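Long-range contacts in fanconi-associated nuclease 1 homolog (PDB 5Y7Q), which is a FAN1-family nuclease homolog whose chain combines helix-turn-helix, SAP and VRR-NUC domains: residues 200-211 / 430-438; 116-125 / 183-191. One frame throughout, in Å; residues are numbered along the deposited sequence.

Overall arrangement
Helix 190-201 connects the two contacts: contact 2 ends at Cys189, the N-cap just before it, and uses the strand ahead of that, whereas contact 1 takes its C-terminal end and the turn beyond. Their centres lie 28 Å apart and their nearest atoms about 6 Å apart, without touching. Along the chain they come in series, contact 2 closing before contact 1 opens. Contact 2 pairs strands 121-123 and 184-187 across 57 intervening residues, about 33 Å from the centre of the chain. Contact 1, about 13 Å from that centre, bridges 218 intervening residues. One helix thus leads from the small N-terminal sheet to a buried aromatic junction with the loop before helix 447-450.

Contact 1: 200-211 / 430-438; sequences YFGNLWQDWSEF and AFFHPFHSA. With nucleotides of chain D.
An aromatic cluster of Tyr200, Phe201 and His433 joins the C-terminal end of helix 190-201 to the loop between helices 420-423 and 447-450. His433 NE2 donates to Phe201 O at 3.0 Å, a bent bond (144° at the hydrogen) arriving from above the carbonyl plane. One face of the imidazole receives the edge of the Phe201 ring in a T-shaped pair, centroids 5.5 Å apart, while His436 NE2 lies over the opposite face. With CG between the backbone N and the carbonyl carbon (chi1 52°), the His433 ring folds back so that ND1 accepts from Phe435 N at 3.2 Å, in the ring plane. Bonds at both nitrogens fix the ring's rotation inside the type I beta turn His433-His436. That turn presents Phe435, whose ring edge is directed at the face of Phe211, with Phe435 CE2 3.6 Å from Phe211 CZ. Glu210 CG comes within 3.5 Å of Phe435 CD1, and Tyr200 OH meets the same ring at its edge. Beyond Gly202, Asn203 OD1 accepts from Gln206 N in an Asx motif, and Asn203 ND2 gives Gln206 OE1 a nearly straight bond (172°) on a lone pair. Gln206 CB and Tyr200 CD2 cover opposite faces of Phe201. Trp205 sets one indole face over the base of DC11 of chain D, its CD2 3.4 Å from DC11 C5.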
loop_
_atom_site.group_PDB
_atom_site.type_symbol
_atom_site.label_atom_id
_atom_site.label_comp_id
_atom_site.label_asym_id
_atom_site.label_seq_id
_atom_site.Cartn_x
_atom_site.Cartn_y
_atom_site.Cartn_z
ATOM N N TYR A 200 10.271 14.814 3.383
ATOM C CA TYR A 200 11.361 14.136 2.689
ATOM C C TYR A 200 10.848 12.991 1.814
ATOM O O TYR A 200 11.299 12.837 0.677
ATOM C CB TYR A 200 12.389 13.631 3.695
ATOM C CG TYR A 200 13.557 12.839 3.106
ATOM C CD1 TYR A 200 14.682 13.486 2.633
ATOM C CD2 TYR A 200 13.546 11.437 3.067
ATOM C CE1 TYR A 200 15.757 12.788 2.114
ATOM C CE2 TYR A 200 14.627 10.732 2.552
ATOM C CZ TYR A 200 15.735 11.421 2.075
ATOM O OH TYR A 200 16.826 10.754 1.555
ATOM N N PHE A 201 9.917 12.176 2.322
ATOM C CA PHE A 201 9.511 10.963 1.624
ATOM C C PHE A 201 8.363 11.148 0.646
ATOM O O PHE A 201 8.162 10.275 -0.205
ATOM C CB PHE A 201 9.096 9.878 2.616
ATOM C CG PHE A 201 10.250 9.162 3.249
ATOM C CD1 PHE A 201 11.169 8.482 2.479
ATOM C CD2 PHE A 201 10.412 9.158 4.620
ATOM C CE1 PHE A 201 12.245 7.817 3.074
ATOM C CE2 PHE A 201 11.475 8.484 5.220
ATOM C CZ PHE A 201 12.396 7.824 4.454
ATOM N N GLY A 202 7.621 12.249 0.725
ATOM C CA GLY A 202 6.382 12.357 -0.024
ATOM C C GLY A 202 5.229 11.511 0.485
ATOM O O GLY A 202 4.228 11.387 -0.220
ATOM N N ASN A 203 5.311 10.974 1.704
ATOM C CA ASN A 203 4.301 10.091 2.286
ATOM C C ASN A 203 4.700 9.807 3.733
ATOM O O ASN A 203 5.859 9.992 4.116
ATOM C CB ASN A 203 4.180 8.772 1.508
ATOM C CG ASN A 203 5.466 7.940 1.564
ATOM O OD1 ASN A 203 5.722 7.221 2.526
ATOM N ND2 ASN A 203 6.289 8.067 0.547
ATOM N N LEU A 204 3.742 9.324 4.524
ATOM C CA LEU A 204 4.020 8.983 5.913
ATOM C C LEU A 204 4.281 7.498 6.186
ATOM O O LEU A 204 4.589 7.152 7.332
ATOM C CB LEU A 204 2.884 9.478 6.798
ATOM C CG LEU A 204 3.118 10.971 7.077
ATOM C CD1 LEU A 204 1.916 11.621 7.691
ATOM C CD2 LEU A 204 4.369 11.152 7.961
ATOM N N TRP A 205 4.201 6.603 5.190
ATOM C CA TRP A 205 4.386 5.195 5.544
ATOM C C TRP A 205 5.855 4.776 5.668
ATOM O O TRP A 205 6.142 3.783 6.342
ATOM C CB TRP A 205 3.642 4.276 4.559
ATOM C CG TRP A 205 3.915 4.491 3.116
ATOM C CD1 TRP A 205 3.260 5.345 2.266
ATOM C CD2 TRP A 205 4.890 3.817 2.327
ATOM N NE1 TRP A 205 3.785 5.256 0.997
ATOM C CE2 TRP A 205 4.789 4.323 1.007
ATOM C CE3 TRP A 205 5.843 2.834 2.604
ATOM C CZ2 TRP A 205 5.611 3.880 -0.029
ATOM C CZ3 TRP A 205 6.652 2.387 1.569
ATOM C CH2 TRP A 205 6.535 2.918 0.269
ATOM N N GLN A 206 6.789 5.511 5.081
ATOM C CA GLN A 206 8.201 5.136 5.115
ATOM C C GLN A 206 8.881 5.690 6.368
ATOM O O GLN A 206 8.675 6.847 6.744
ATOM C CB GLN A 206 8.917 5.641 3.852
ATOM C CG GLN A 206 8.222 5.256 2.507
ATOM C CD GLN A 206 9.128 5.394 1.274
ATOM O OE1 GLN A 206 8.901 6.237 0.396
ATOM N NE2 GLN A 206 10.137 4.539 1.196
ATOM N N ASP A 207 9.691 4.849 7.014
ATOM C CA ASP A 207 10.382 5.182 8.251
ATOM C C ASP A 207 11.773 5.712 7.948
ATOM O O ASP A 207 12.237 5.701 6.800
ATOM C CB ASP A 207 10.514 3.958 9.157
ATOM C CG ASP A 207 9.216 3.598 9.859
ATOM O OD1 ASP A 207 8.162 4.194 9.534
ATOM O OD2 ASP A 207 9.245 2.705 10.739
ATOM N N TRP A 208 12.476 6.134 9.009
ATOM C CA TRP A 208 13.887 6.464 8.881
ATOM C C TRP A 208 14.750 5.215 8.725
ATOM O O TRP A 208 15.876 5.314 8.227
ATOM C CB TRP A 208 14.366 7.275 10.082
ATOM C CG TRP A 208 13.391 8.289 10.609
ATOM C CD1 TRP A 208 12.435 8.089 11.571
ATOM C CD2 TRP A 208 13.294 9.667 10.233
ATOM N NE1 TRP A 208 11.741 9.259 11.804
ATOM C CE2 TRP A 208 12.249 10.238 10.993
ATOM C CE3 TRP A 208 13.965 10.465 9.305
ATOM C CZ2 TRP A 208 11.874 11.566 10.859
ATOM C CZ3 TRP A 208 13.592 11.781 9.171
ATOM C CH2 TRP A 208 12.556 12.322 9.946
ATOM N N SER A 209 14.254 4.039 9.127
ATOM C CA SER A 209 15.038 2.819 8.955
ATOM C C SER A 209 15.238 2.465 7.479
ATOM O O SER A 209 16.104 1.637 7.160
ATOM C CB SER A 209 14.385 1.668 9.727
ATOM O OG SER A 209 12.985 1.847 9.826
ATOM N N GLU A 210 14.498 3.118 6.579
ATOM C CA GLU A 210 14.832 3.082 5.165
ATOM C C GLU A 210 16.326 3.308 4.929
ATOM O O GLU A 210 16.934 2.654 4.073
ATOM C CB GLU A 210 14.009 4.133 4.436
ATOM C CG GLU A 210 13.506 3.694 3.093
ATOM C CD GLU A 210 12.271 2.796 3.151
ATOM O OE1 GLU A 210 11.951 2.189 2.111
ATOM O OE2 GLU A 210 11.606 2.715 4.209
ATOM N N PHE A 211 16.942 4.214 5.696
ATOM C CA PHE A 211 18.368 4.483 5.506
ATOM C C PHE A 211 19.231 3.298 5.908
ATOM O O PHE A 211 20.211 2.978 5.223
ATOM C CB PHE A 211 18.781 5.716 6.294
ATOM C CG PHE A 211 18.373 6.993 5.638
ATOM C CD1 PHE A 211 19.256 7.668 4.807
ATOM C CD2 PHE A 211 17.094 7.503 5.826
ATOM C CE1 PHE A 211 18.879 8.827 4.181
ATOM C CE2 PHE A 211 16.714 8.667 5.205
ATOM C CZ PHE A 211 17.612 9.334 4.373
ATOM N N ALA A 430 9.365 12.817 -10.692
ATOM C CA ALA A 430 9.097 11.394 -10.527
ATOM C C ALA A 430 9.895 10.771 -9.393
ATOM O O ALA A 430 9.408 9.825 -8.763
ATOM C CB ALA A 430 9.366 10.646 -11.829
ATOM N N PHE A 431 11.116 11.250 -9.140
ATOM C CA PHE A 431 11.961 10.756 -8.051
ATOM C C PHE A 431 12.597 11.947 -7.333
ATOM O O PHE A 431 13.296 12.755 -7.962
ATOM C CB PHE A 431 13.050 9.807 -8.570
ATOM C CG PHE A 431 12.538 8.693 -9.451
ATOM C CD1 PHE A 431 12.399 7.400 -8.948
ATOM C CD2 PHE A 431 12.224 8.916 -10.788
ATOM C CE1 PHE A 431 11.930 6.347 -9.754
ATOM C CE2 PHE A 431 11.740 7.856 -11.601
ATOM C CZ PHE A 431 11.593 6.569 -11.074
ATOM N N PHE A 432 12.272 12.114 -6.044
ATOM C CA PHE A 432 12.901 13.101 -5.174
ATOM C C PHE A 432 13.769 12.551 -4.026
ATOM O O PHE A 432 14.160 13.337 -3.147
ATOM C CB PHE A 432 11.847 14.067 -4.636
ATOM C CG PHE A 432 10.528 13.445 -4.390
ATOM C CD1 PHE A 432 10.164 13.069 -3.109
ATOM C CD2 PHE A 432 9.640 13.239 -5.433
ATOM C CE1 PHE A 432 8.947 12.500 -2.873
ATOM C CE2 PHE A 432 8.419 12.650 -5.203
ATOM C CZ PHE A 432 8.068 12.284 -3.921
ATOM N N HIS A 433 14.023 11.246 -3.935
ATOM C CA HIS A 433 14.925 10.756 -2.895
ATOM C C HIS A 433 15.409 9.352 -3.273
ATOM O O HIS A 433 14.915 8.752 -4.234
ATOM C CB HIS A 433 14.232 10.765 -1.522
ATOM C CG HIS A 433 12.910 10.064 -1.514
ATOM N ND1 HIS A 433 12.792 8.694 -1.614
ATOM C CD2 HIS A 433 11.645 10.546 -1.437
ATOM C CE1 HIS A 433 11.512 8.363 -1.590
ATOM N NE2 HIS A 433 10.797 9.467 -1.459
ATOM N N PRO A 434 16.369 8.794 -2.528
ATOM C CA PRO A 434 16.983 7.520 -2.933
ATOM C C PRO A 434 16.106 6.288 -2.797
ATOM O O PRO A 434 16.573 5.205 -3.159
ATOM C CB PRO A 434 18.197 7.409 -2.002
ATOM C CG PRO A 434 18.487 8.748 -1.614
ATOM C CD PRO A 434 17.178 9.441 -1.482
ATOM N N PHE A 435 14.957 6.377 -2.131
ATOM C CA PHE A 435 14.186 5.225 -1.665
ATOM C C PHE A 435 12.895 4.911 -2.437
ATOM O O PHE A 435 12.038 4.213 -1.888
ATOM C CB PHE A 435 13.924 5.394 -0.178
ATOM C CG PHE A 435 15.182 5.670 0.593
ATOM C CD1 PHE A 435 16.054 4.637 0.903
ATOM C CD2 PHE A 435 15.530 6.957 0.937
ATOM C CE1 PHE A 435 17.225 4.881 1.584
ATOM C CE2 PHE A 435 16.702 7.209 1.614
ATOM C CZ PHE A 435 17.552 6.169 1.945
ATOM N N HIS A 436 12.665 5.486 -3.619
ATOM C CA HIS A 436 11.459 5.162 -4.401
ATOM C C HIS A 436 11.490 3.754 -4.991
ATOM O O HIS A 436 12.380 3.410 -5.775
ATOM C CB HIS A 436 11.268 6.124 -5.571
ATOM C CG HIS A 436 11.094 7.555 -5.185
ATOM N ND1 HIS A 436 9.865 8.097 -4.890
ATOM C CD2 HIS A 436 11.985 8.569 -5.108
ATOM C CE1 HIS A 436 10.007 9.380 -4.617
ATOM N NE2 HIS A 436 11.285 9.690 -4.740
ATOM N N SER A 437 10.464 2.959 -4.697
ATOM C CA SER A 437 10.354 1.692 -5.411
ATOM C C SER A 437 9.713 1.855 -6.797
ATOM O O SER A 437 9.982 1.040 -7.677
ATOM C CB SER A 437 9.596 0.673 -4.561
ATOM O OG SER A 437 8.212 0.876 -4.678
ATOM N N ALA A 438 8.956 2.926 -7.019
ATOM C CA ALA A 438 8.293 3.293 -8.261
ATOM C C ALA A 438 8.307 4.803 -8.417
ATOM O O ALA A 438 8.417 5.532 -7.426
ATOM C CB ALA A 438 6.837 2.816 -8.255
ATOM P P DC D 11 -1.031 -3.109 3.993
ATOM O OP1 DC D 11 -1.738 -4.422 4.021
ATOM O OP2 DC D 11 -1.237 -2.163 2.862
ATOM O "O5'" DC D 11 0.557 -3.325 4.212
ATOM C "C5'" DC D 11 1.342 -2.381 4.999
ATOM C "C4'" DC D 11 2.818 -2.406 4.579
ATOM O "O4'" DC D 11 2.944 -1.934 3.204
ATOM C "C3'" DC D 11 3.763 -1.500 5.381
ATOM O "O3'" DC D 11 5.114 -1.999 5.273
ATOM C "C2'" DC D 11 3.630 -0.203 4.604
ATOM C "C1'" DC D 11 3.747 -0.774 3.202
ATOM N N1 DC D 11 3.288 0.119 2.126
ATOM C C2 DC D 11 3.635 -0.191 0.813
ATOM O O2 DC D 11 4.304 -1.218 0.603
ATOM N N3 DC D 11 3.227 0.636 -0.190
ATOM C C4 DC D 11 2.500 1.723 0.092
ATOM N N4 DC D 11 2.122 2.505 -0.924
ATOM C C5 DC D 11 2.130 2.051 1.433
ATOM C C6 DC D 11 2.546 1.230 2.411
#

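Contact 2: 116-125 / 183-191; sequences LALGWVDAQP and PVYELRCMA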
loop_
_atom_site.group_PDB
_atom_site.type_symbol
_atom_site.label_atom_id
_atom_site.label_comp_id
_atom_site.label_asym_id
_atom_site.label_seq_id
_atom_site.Cartn_x
_atom_site.Cartn_y
_atom_site.Cartn_z
ATOM N N LEU A 116 15.306 18.775 27.677
ATOM C CA LEU A 116 14.351 19.359 28.614
ATOM C C LEU A 116 14.353 20.884 28.537
ATOM O O LEU A 116 13.293 21.513 28.628
ATOM C CB LEU A 116 14.647 18.891 30.038
ATOM C CG LEU A 116 14.597 17.376 30.247
ATOM C CD1 LEU A 116 14.864 17.040 31.690
ATOM C CD2 LEU A 116 13.266 16.799 29.811
ATOM N N ALA A 117 15.529 21.501 28.349
ATOM C CA ALA A 117 15.577 22.973 28.358
ATOM C C ALA A 117 14.827 23.593 27.173
ATOM O O ALA A 117 14.283 24.701 27.295
ATOM C CB ALA A 117 17.028 23.473 28.379
ATOM N N LEU A 118 14.805 22.909 26.028
ATOM C CA LEU A 118 14.096 23.359 24.836
ATOM C C LEU A 118 12.612 23.015 24.849
ATOM O O LEU A 118 11.873 23.480 23.970
ATOM C CB LEU A 118 14.716 22.725 23.594
ATOM C CG LEU A 118 16.089 23.182 23.127
ATOM C CD1 LEU A 118 16.789 22.039 22.374
ATOM C CD2 LEU A 118 15.939 24.414 22.256
ATOM N N GLY A 119 12.164 22.185 25.787
ATOM C CA GLY A 119 10.795 21.734 25.784
ATOM C C GLY A 119 10.478 20.641 24.779
ATOM O O GLY A 119 9.316 20.217 24.691
ATOM N N TRP A 120 11.465 20.167 24.019
ATOM C CA TRP A 120 11.204 19.046 23.130
ATOM C C TRP A 120 11.005 17.741 23.888
ATOM O O TRP A 120 10.539 16.765 23.295
ATOM C CB TRP A 120 12.342 18.892 22.128
ATOM C CG TRP A 120 12.512 20.081 21.252
ATOM C CD1 TRP A 120 11.654 21.137 21.109
ATOM C CD2 TRP A 120 13.616 20.343 20.393
ATOM N NE1 TRP A 120 12.160 22.041 20.204
ATOM C CE2 TRP A 120 13.365 21.575 19.751
ATOM C CE3 TRP A 120 14.789 19.646 20.090
ATOM C CZ2 TRP A 120 14.246 22.129 18.838
ATOM C CZ3 TRP A 120 15.654 20.192 19.180
ATOM C CH2 TRP A 120 15.384 21.427 18.564
ATOM N N VAL A 121 11.360 17.692 25.168
ATOM C CA VAL A 121 11.034 16.567 26.032
ATOM C C VAL A 121 10.534 17.144 27.347
ATOM O O VAL A 121 11.164 18.046 27.904
ATOM C CB VAL A 121 12.246 15.638 26.261
ATOM C CG1 VAL A 121 11.928 14.560 27.287
ATOM C CG2 VAL A 121 12.709 14.987 24.956
ATOM N N ASP A 122 9.356 16.691 27.782
ATOM C CA ASP A 122 8.829 16.891 29.129
ATOM C C ASP A 122 9.418 15.823 30.044
ATOM O O ASP A 122 9.350 14.631 29.720
ATOM C CB ASP A 122 7.298 16.743 29.138
ATOM C CG ASP A 122 6.538 18.068 29.147
ATOM O OD1 ASP A 122 6.982 19.026 29.833
ATOM O OD2 ASP A 122 5.459 18.122 28.493
ATOM N N ALA A 123 10.038 16.234 31.155
ATOM C CA ALA A 123 10.048 15.314 32.284
ATOM C C ALA A 123 8.747 15.479 33.042
ATOM O O ALA A 123 8.064 16.497 32.911
ATOM C CB ALA A 123 11.247 15.520 33.189
ATOM N N GLN A 124 8.376 14.450 33.783
ATOM C CA GLN A 124 7.131 14.502 34.553
ATOM C C GLN A 124 5.963 15.068 33.737
ATOM O O GLN A 124 5.462 16.164 34.032
ATOM C CB GLN A 124 7.334 15.322 35.843
ATOM C CG GLN A 124 6.378 14.954 37.001
ATOM C CD GLN A 124 7.094 14.753 38.330
ATOM O OE1 GLN A 124 7.733 13.720 38.545
ATOM N NE2 GLN A 124 6.984 15.739 39.234
ATOM N N PRO A 125 5.521 14.365 32.701
ATOM C CA PRO A 125 4.306 14.752 31.985
ATOM C C PRO A 125 3.082 14.311 32.769
ATOM O O PRO A 125 3.179 13.699 33.830
ATOM C CB PRO A 125 4.406 13.958 30.697
ATOM C CG PRO A 125 5.018 12.667 31.187
ATOM C CD PRO A 125 6.057 13.087 32.190
ATOM N N PRO A 183 12.345 7.685 36.457
ATOM C CA PRO A 183 11.648 8.789 35.784
ATOM C C PRO A 183 11.130 8.394 34.409
ATOM O O PRO A 183 11.481 7.365 33.829
ATOM C CB PRO A 183 12.711 9.884 35.678
ATOM C CG PRO A 183 13.996 9.183 35.835
ATOM C CD PRO A 183 13.749 8.019 36.734
ATOM N N VAL A 184 10.252 9.244 33.890
ATOM C CA VAL A 184 9.536 8.984 32.653
ATOM C C VAL A 184 9.554 10.248 31.802
ATOM O O VAL A 184 9.120 11.307 32.258
ATOM C CB VAL A 184 8.090 8.535 32.941
ATOM C CG1 VAL A 184 7.235 8.763 31.740
ATOM C CG2 VAL A 184 8.069 7.065 33.322
ATOM N N TYR A 185 10.031 10.138 30.565
ATOM C CA TYR A 185 10.128 11.254 29.635
ATOM C C TYR A 185 9.057 11.156 28.554
ATOM O O TYR A 185 8.676 10.057 28.130
ATOM C CB TYR A 185 11.512 11.292 28.990
ATOM C CG TYR A 185 12.639 11.295 30.010
ATOM C CD1 TYR A 185 12.995 12.456 30.673
ATOM C CD2 TYR A 185 13.320 10.137 30.318
ATOM C CE1 TYR A 185 14.004 12.466 31.607
ATOM C CE2 TYR A 185 14.341 10.139 31.238
ATOM C CZ TYR A 185 14.680 11.304 31.886
ATOM O OH TYR A 185 15.691 11.306 32.824
ATOM N N GLU A 186 8.556 12.317 28.131
ATOM C CA GLU A 186 7.602 12.416 27.031
ATOM C C GLU A 186 8.164 13.327 25.946
ATOM O O GLU A 186 8.482 14.495 26.212
ATOM C CB GLU A 186 6.242 12.942 27.498
ATOM C CG GLU A 186 5.234 13.087 26.350
ATOM C CD GLU A 186 3.899 13.687 26.781
ATOM O OE1 GLU A 186 3.856 14.883 27.184
ATOM O OE2 GLU A 186 2.883 12.954 26.715
ATOM N N LEU A 187 8.235 12.805 24.715
ATOM C CA LEU A 187 8.637 13.590 23.550
ATOM C C LEU A 187 7.511 14.521 23.101
ATOM O O LEU A 187 6.361 14.101 23.007
ATOM C CB LEU A 187 9.015 12.621 22.445
ATOM C CG LEU A 187 9.613 12.954 21.106
ATOM C CD1 LEU A 187 10.890 13.770 21.255
ATOM C CD2 LEU A 187 9.891 11.558 20.559
ATOM N N ARG A 188 7.808 15.814 22.938
ATOM C CA ARG A 188 6.792 16.791 22.543
ATOM C C ARG A 188 6.905 17.350 21.125
ATOM O O ARG A 188 6.070 18.178 20.749
ATOM C CB ARG A 188 6.756 17.933 23.559
ATOM C CG ARG A 188 5.874 17.610 24.766
ATOM C CD ARG A 188 4.593 18.433 24.766
ATOM N NE ARG A 188 4.747 19.693 24.029
ATOM C CZ ARG A 188 5.391 20.774 24.478
ATOM N NH1 ARG A 188 5.481 21.869 23.721
ATOM N NH2 ARG A 188 5.968 20.756 25.675
ATOM N N CYS A 189 7.922 16.976 20.350
ATOM C CA CYS A 189 8.118 17.479 18.989
ATOM C C CYS A 189 7.648 16.518 17.860
ATOM O O CYS A 189 7.950 16.768 16.687
ATOM C CB CYS A 189 9.586 17.875 18.793
ATOM S SG CYS A 189 10.788 16.552 19.071
ATOM N N MET A 190 6.962 15.415 18.181
ATOM C CA MET A 190 6.676 14.390 17.171
ATOM C C MET A 190 5.907 14.908 15.956
ATOM O O MET A 190 6.092 14.377 14.864
ATOM C CB MET A 190 5.892 13.235 17.772
ATOM C CG MET A 190 6.293 11.933 17.224
ATOM S SD MET A 190 8.064 11.659 17.349
ATOM C CE MET A 190 8.202 10.242 16.265
ATOM N N ALA A 191 5.022 15.894 16.109
ATOM C CA ALA A 191 4.306 16.389 14.940
ATOM C C ALA A 191 5.261 17.046 13.958
ATOM O O ALA A 191 5.192 16.793 12.749
ATOM C CB ALA A 191 3.208 17.370 15.335
#
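Val121 and Tyr185 make the close packing between strands 121-123 and 184-187, which run antiparallel with axes 4.6 Å apart and directions 152° from each other. Val121 CG1, anti to the backbone N (chi1 174°), is thereby brought to 3.7 Å from Tyr185 CB. Leu187, also on this buried face, places CD1 3.6 Å from Trp120 O. Asp122 and Glu186 form a hydrogen-bonded pair, with Asp122 N to Glu186 O at 2.8 Å and Glu186 N to Asp122 O at 2.9 Å. Past the strand ends, Arg188 N gives Trp120 O a nearly straight bond (177°). Tyr185 OH reaches on to Glu97, and Leu187 meets helix 78-89. The buried Pro125 packs its CB beside the Glu186 side chain, 3.7 Å from Glu186 OE1. Asp122 and Arg188 form the looser side, closer to solvent. There Asp122 OD2 lies at the guanidinium edge of the exposed Arg188, but the salt bridge to NH2 is long at 3.9 Å. Asp122 OD2 is also near Glu186 OE1, a like-charge pair that the arginine may ease. Strand 184-187 is the middle strand of a small three-stranded antiparallel sheet set against helices 78-89 and 108-118: strands 94-96 and 121-123 belong to the FAN1 helix-turn-helix region, and 184-187, returning after the intervening helices, inserts between them to complete the sheet.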